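Local coordinates for putative calcium binding protein (Streptomyces coelicolor, PDB 3AKB), which binds calcium ions through EF-hand loops and is thought to take part in calcium-mediated regulation in this bacterium, at residues P130-L133 with A134-A138; R71-R74 with E75-V78. The protein carries 2 engineered substitutions. All coordinates share one frame; numbering follows the deposited sequence.

Contact 1 of 2, residues P130-L133 with A134-A138; sequences PEDL and ARQAA. With CA (calcium ion), chain G; CA (calcium ion), chain K.
The side chain of E131 sends CG away from its own N, beside the carbonyl carbon (chi1 -172°), and runs on extended, while R135, one turn later, sets CG beside its own N and bends at chi3 (-66°); these torsions bring carboxylate and guanidinium together. R135 NH1 forms a salt bridge with E131 OE2 at 2.8 Å, from above the carboxylate plane but near that of the guanidinium. R135 NH2 makes a second salt bridge at 3.1 Å on the anti side of D132 OD1, which lies tilted out of the guanidinium plane, and a water bridges R135 NE to the same oxygen. One long arginine thus spans two acids, its flat group lying over D132 CA. Q136 NE2 reaches D132 OD2 in a weak bond of 3.2 Å. Ordinary i to i+4 helix bonds run beneath, from A134 N to P130 O onward.

Each acid also holds, unequally with both oxygens, a calcium ion outside the four EF-hand loops, so that E131 OE2 and D132 OD1 are shared between calcium and R135. Acids suit this first turn, near the helix N terminus, and supply calcium oxygens. The two calcium ions and the guanidinium together would probably offset the negative charge and keep both carboxylates ionised.

Contact 2 of 2, residues R71-R74 with E75-V78; sequences RITR and EEFV. With CA (calcium ion), chain F.
R71 and E76 meet at a calcium ion, the first by its main chain and the second by its side chain. R71 O binds the metal at 2.3 Å; since a backbone carbonyl does this work, the arginine side chain need supply no ligand. E76 grips the ion with both oxygens, OE1 at 2.5 Å and OE2 at 2.6 Å, the bidentate glutamate that closes an EF-hand loop. A water and D65, D67 and D69 complete the site.

Hydrogen bonds fix that glutamate. T73 N donates to the anti lone pair of E76 OE1 at 3.0 Å, nearly straight at 163°, and E76 N returns a bond of 3.0 Å to T73 OG1. This reciprocal pair is a capping box. With chi1 at 60°, T73 OG1 sits between its own N and carbonyl carbon, turned to the first turn of the helix. With an alanine here the hydroxyl goes, and E76 N is likely to be left without its capping acceptor. Helix bonds follow from F77 N to T73 O and V78 N to R74 O.

Apolar contact is slight: I72 CG2 lies 4.3 Å from F77 CB. Beta-branched I72 suits the short, weakly bonded strand, and its buried side chain packs on W57, L60 and A64 of helix 44-64.

I72 pairs with I21 in the two-stranded antiparallel sheet that couples the paired EF-hand loops, while R74, F77 and V78 touch helix 2-13.

In the fold
From the N terminus, helix 2-13 leads into the first calcium loop and strand 20-21, and helix 44-64 into the second. Contact 2 (71-78) comes at the end of that second loop, where strand 72-73 gives way to helix 74-87; it closes the calcium loop and joins the paired strands to helices 2-13 and 44-64. Helices 89-107 and 117-126 follow before contact 1 (130-138), which is local to the first turns of helix 131-141 and closes no loop; that helix packs through A134, A137 and A138 on helix 117-126 and leads to the last loop. The contacts run in series, neither nested nor crossed, with centres about 27 Å apart and no touching atoms.

Contact 1 of 2, residues P130-L133 with A134-A138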
# COMPACT_ATOMS: atom_id res chain seq x y z
N PRO A 130 -12.75 -2.88 -3.56
CA PRO A 130 -14.11 -2.55 -4.02
C PRO A 130 -14.68 -1.32 -3.29
O PRO A 130 -14.39 -1.11 -2.11
CB PRO A 130 -14.91 -3.79 -3.64
CG PRO A 130 -13.91 -4.90 -3.60
CD PRO A 130 -12.65 -4.29 -3.12
N GLU A 131 -15.44 -0.51 -4.01
CA GLU A 131 -15.92 0.77 -3.52
C GLU A 131 -16.56 0.73 -2.13
O GLU A 131 -16.26 1.56 -1.27
CB GLU A 131 -16.90 1.35 -4.54
CG GLU A 131 -17.33 2.72 -4.25
CD GLU A 131 -18.37 3.15 -5.20
OE1 GLU A 131 -17.99 3.64 -6.28
OE2 GLU A 131 -19.57 2.99 -4.89
N ASP A 132 -17.46 -0.23 -1.88
CA ASP A 132 -18.15 -0.29 -0.58
C ASP A 132 -17.15 -0.58 0.53
O ASP A 132 -17.17 0.07 1.59
CB ASP A 132 -19.28 -1.34 -0.60
CG ASP A 132 -20.11 -1.33 0.67
OD1 ASP A 132 -20.62 -0.28 1.08
OD2 ASP A 132 -20.25 -2.41 1.30
N LEU A 133 -16.28 -1.55 0.29
CA LEU A 133 -15.28 -1.88 1.29
C LEU A 133 -14.33 -0.70 1.54
O LEU A 133 -13.89 -0.46 2.68
CB LEU A 133 -14.45 -3.09 0.84
CG LEU A 133 -13.91 -3.89 2.02
CD1 LEU A 133 -15.07 -4.64 2.72
CD2 LEU A 133 -12.81 -4.85 1.58
N ALA A 134 -13.98 0.00 0.46
CA ALA A 134 -13.06 1.13 0.56
C ALA A 134 -13.64 2.24 1.41
O ALA A 134 -12.90 2.90 2.14
CB ALA A 134 -12.71 1.63 -0.83
N ARG A 135 -14.94 2.47 1.32
CA ARG A 135 -15.59 3.46 2.19
C ARG A 135 -15.47 3.05 3.66
O ARG A 135 -15.17 3.87 4.53
CB ARG A 135 -17.05 3.64 1.81
CG ARG A 135 -17.28 4.33 0.48
CD ARG A 135 -18.76 4.69 0.25
NE ARG A 135 -19.63 3.52 0.11
CZ ARG A 135 -20.06 3.03 -1.05
NH1 ARG A 135 -19.71 3.60 -2.20
NH2 ARG A 135 -20.86 1.96 -1.06
N GLN A 136 -15.72 1.78 3.93
CA GLN A 136 -15.62 1.23 5.28
C GLN A 136 -14.20 1.36 5.82
O GLN A 136 -14.00 1.81 6.95
CB GLN A 136 -16.06 -0.23 5.32
CG GLN A 136 -17.51 -0.49 4.91
CD GLN A 136 -17.90 -1.97 5.02
OE1 GLN A 136 -17.53 -2.66 5.97
NE2 GLN A 136 -18.65 -2.45 4.04
N ALA A 137 -13.21 0.98 5.02
CA ALA A 137 -11.82 1.03 5.49
C ALA A 137 -11.36 2.48 5.67
O ALA A 137 -10.67 2.78 6.64
CB ALA A 137 -10.88 0.28 4.53
N ALA A 138 -11.72 3.35 4.73
CA ALA A 138 -11.35 4.77 4.86
C ALA A 138 -11.86 5.37 6.17
O ALA A 138 -11.12 6.04 6.87
CB ALA A 138 -11.85 5.59 3.66
CA CA G . -21.73 -1.96 2.68
CA CA K . -19.70 3.76 -7.57
O HOH W 1 -21.18 2.13 2.02
O HOH W 2 -20.77 -0.59 3.99

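Contact 2 of 2, residues R71-R74 with E75-V78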
# COMPACT_ATOMS: atom_id res chain seq x y z
N ARG A 71 10.83 -11.64 -8.77
CA ARG A 71 9.42 -12.01 -8.73
C ARG A 71 9.23 -12.62 -7.34
O ARG A 71 10.09 -13.41 -6.87
CB ARG A 71 9.06 -13.07 -9.79
CG ARG A 71 9.15 -12.61 -11.24
CD ARG A 71 8.71 -13.72 -12.19
NE ARG A 71 9.74 -14.74 -12.23
CZ ARG A 71 10.68 -14.80 -13.15
NH1 ARG A 71 10.69 -13.89 -14.12
NH2 ARG A 71 11.59 -15.77 -13.12
N ILE A 72 8.17 -12.24 -6.65
CA ILE A 72 7.85 -12.87 -5.37
C ILE A 72 6.65 -13.78 -5.59
O ILE A 72 5.55 -13.30 -5.85
CB ILE A 72 7.48 -11.83 -4.29
CG1 ILE A 72 8.63 -10.83 -4.10
CG2 ILE A 72 7.12 -12.54 -2.98
CD1 ILE A 72 8.22 -9.56 -3.32
N THR A 73 6.88 -15.09 -5.53
CA THR A 73 5.80 -16.05 -5.71
C THR A 73 4.89 -16.12 -4.49
O THR A 73 5.28 -15.69 -3.39
CB THR A 73 6.35 -17.46 -6.01
OG1 THR A 73 7.16 -17.89 -4.91
CG2 THR A 73 7.18 -17.47 -7.27
N ARG A 74 3.68 -16.65 -4.70
CA ARG A 74 2.79 -17.00 -3.60
C ARG A 74 3.54 -17.79 -2.53
O ARG A 74 3.48 -17.46 -1.35
CB ARG A 74 1.61 -17.80 -4.13
CG ARG A 74 0.35 -17.73 -3.27
CD ARG A 74 -0.82 -18.39 -3.99
NE ARG A 74 -1.24 -17.66 -5.18
CZ ARG A 74 -2.14 -16.68 -5.18
NH1 ARG A 74 -2.72 -16.30 -4.04
NH2 ARG A 74 -2.47 -16.07 -6.32
N GLU A 75 4.29 -18.82 -2.96
CA GLU A 75 5.05 -19.66 -2.03
C GLU A 75 6.08 -18.88 -1.21
O GLU A 75 6.16 -19.04 0.01
CB GLU A 75 5.70 -20.84 -2.77
CG GLU A 75 6.08 -22.03 -1.90
CD GLU A 75 4.88 -22.75 -1.28
OE1 GLU A 75 3.71 -22.40 -1.57
OE2 GLU A 75 5.11 -23.69 -0.49
N GLU A 76 6.85 -18.01 -1.88
CA GLU A 76 7.81 -17.14 -1.21
C GLU A 76 7.15 -16.23 -0.17
O GLU A 76 7.71 -15.98 0.92
CB GLU A 76 8.57 -16.29 -2.24
CG GLU A 76 9.69 -17.05 -2.93
CD GLU A 76 10.38 -16.23 -4.01
OE1 GLU A 76 9.70 -15.53 -4.76
OE2 GLU A 76 11.61 -16.31 -4.13
N PHE A 77 5.98 -15.72 -0.52
CA PHE A 77 5.25 -14.84 0.39
C PHE A 77 4.70 -15.61 1.59
O PHE A 77 4.88 -15.17 2.71
CB PHE A 77 4.12 -14.13 -0.34
CG PHE A 77 3.45 -13.06 0.48
CD1 PHE A 77 4.02 -11.79 0.58
CD2 PHE A 77 2.27 -13.33 1.17
CE1 PHE A 77 3.42 -10.80 1.35
CE2 PHE A 77 1.67 -12.33 1.93
CZ PHE A 77 2.24 -11.08 2.02
N VAL A 78 4.05 -16.75 1.34
CA VAL A 78 3.43 -17.56 2.39
C VAL A 78 4.50 -18.16 3.31
O VAL A 78 4.45 -17.96 4.52
CB VAL A 78 2.50 -18.67 1.80
CG1 VAL A 78 1.99 -19.62 2.89
CG2 VAL A 78 1.32 -18.06 1.06
CA CA F . 11.56 -15.06 -6.37
O HOH W 3 10.58 -16.95 -7.70